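Pheromome Binding Protein (Epiphyas postvittana, PDB 6VQ5) probably binds hydrophobic odorants such as sex pheromones and carries them, as a small, disulfide-linked helical protein of the insect PBP/GOBP family. Local coordinates at residues A[46-49]-A[50-54]. Numbering follows the deposited sequence.
Sequences RDVG and CAIVC
The first turns of helix 46-58, the element that carries two half-cystines of the three-disulfide odorant-binding fold, bring R46 NH1 close to C50 SG and V48 beside I52. Successive i to i+4 bonds build these turns: C50 N donates to R46 O at 3.0 Å, and A51 N to D47 O at 2.9 Å. The bond from I52 N to V48 O is longer and more bent, 138° at the hydrogen, and this amide also makes a weak bond to G49 O, which takes a straighter one (163°) from V53 N. R46 reaches outward and toward the following turn through an extended chain, its CG trans to N (chi1 -172°), which puts NH1 3.2 Å from C50 SG, the guanidinium plane oblique to the sulfur. NE of the same group is salt-bridged to D106, just before helix 107-121, whose C108 forms the disulfide with C50; C54 is linked to C19 of helix 13-23. On another flank, V48 CG1 packs against I52 CD1 at 4.0 Å, while V48 also touches I29 and D32 of helix 28-37. Ionic and covalent links one turn apart, R46 to D106 and C50 to C108, thus fasten this helix near the start of helix 107-121.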
loop_
_atom_site.group_PDB
_atom_site.type_symbol
_atom_site.label_atom_id
_atom_site.label_comp_id
_atom_site.label_asym_id
_atom_site.label_seq_id
_atom_site.Cartn_x
_atom_site.Cartn_y
_atom_site.Cartn_z
ATOM N N ARG A 46 2.235 -10.186 9.213
ATOM C CA ARG A 46 2.167 -10.689 7.822
ATOM C C ARG A 46 0.764 -10.438 7.242
ATOM O O ARG A 46 0.667 -9.998 6.081
ATOM C CB ARG A 46 2.533 -12.172 7.830
ATOM C CG ARG A 46 2.689 -12.758 6.442
ATOM C CD ARG A 46 3.058 -14.219 6.487
ATOM N NE ARG A 46 3.088 -14.758 5.139
ATOM C CZ ARG A 46 2.030 -15.158 4.449
ATOM N NH1 ARG A 46 0.819 -15.089 4.965
ATOM N NH2 ARG A 46 2.189 -15.629 3.227
ATOM N N ASP A 47 -0.285 -10.701 8.018
ATOM C CA ASP A 47 -1.690 -10.597 7.542
ATOM C C ASP A 47 -1.959 -9.187 7.015
ATOM O O ASP A 47 -2.745 -9.072 6.073
ATOM C CB ASP A 47 -2.697 -10.970 8.635
ATOM C CG ASP A 47 -2.702 -12.447 8.999
ATOM O OD1 ASP A 47 -2.292 -13.272 8.138
ATOM O OD2 ASP A 47 -3.110 -12.755 10.141
ATOM N N VAL A 48 -1.350 -8.148 7.597
ATOM C CA VAL A 48 -1.525 -6.752 7.102
ATOM C C VAL A 48 -0.951 -6.701 5.687
ATOM O O VAL A 48 -1.543 -6.020 4.817
ATOM C CB VAL A 48 -0.881 -5.698 8.023
ATOM C CG1 VAL A 48 -1.015 -4.282 7.464
ATOM C CG2 VAL A 48 -1.458 -5.764 9.425
ATOM N N GLY A 49 0.156 -7.402 5.465
ATOM C CA GLY A 49 0.730 -7.594 4.119
ATOM C C GLY A 49 -0.259 -8.263 3.183
ATOM O O GLY A 49 -0.448 -7.751 2.082
ATOM N N CYS A 50 -0.880 -9.365 3.601
ATOM C CA CYS A 50 -1.862 -10.128 2.781
ATOM C C CYS A 50 -3.060 -9.207 2.446
ATOM O O CYS A 50 -3.511 -9.203 1.285
ATOM C CB CYS A 50 -2.250 -11.439 3.469
ATOM S SG CYS A 50 -0.872 -12.596 3.790
ATOM N N ALA A 51 -3.526 -8.394 3.388
ATOM C CA ALA A 51 -4.612 -7.413 3.164
ATOM C C ALA A 51 -4.233 -6.452 2.028
ATOM O O ALA A 51 -5.101 -6.128 1.184
ATOM C CB ALA A 51 -4.916 -6.670 4.441
ATOM N N ILE A 52 -2.974 -6.019 1.987
ATOM C CA ILE A 52 -2.485 -4.969 1.039
ATOM C C ILE A 52 -2.312 -5.595 -0.352
ATOM O O ILE A 52 -2.616 -4.915 -1.360
ATOM C CB ILE A 52 -1.195 -4.309 1.565
ATOM C CG1 ILE A 52 -1.469 -3.479 2.820
ATOM C CG2 ILE A 52 -0.556 -3.460 0.485
ATOM C CD1 ILE A 52 -0.251 -3.214 3.666
ATOM N N VAL A 53 -1.864 -6.850 -0.409
ATOM C CA VAL A 53 -1.822 -7.631 -1.680
ATOM C C VAL A 53 -3.252 -7.731 -2.215
ATOM O O VAL A 53 -3.477 -7.314 -3.358
ATOM C CB VAL A 53 -1.178 -9.016 -1.480
ATOM C CG1 VAL A 53 -1.353 -9.921 -2.690
ATOM C CG2 VAL A 53 0.291 -8.859 -1.132
ATOM N N CYS A 54 -4.173 -8.234 -1.391
ATOM C CA CYS A 54 -5.607 -8.417 -1.739
ATOM C C CYS A 54 -6.184 -7.109 -2.294
ATOM O O CYS A 54 -6.830 -7.152 -3.356
ATOM C CB CYS A 54 -6.435 -8.876 -0.546
ATOM S SG CYS A 54 -8.196 -8.981 -0.957
#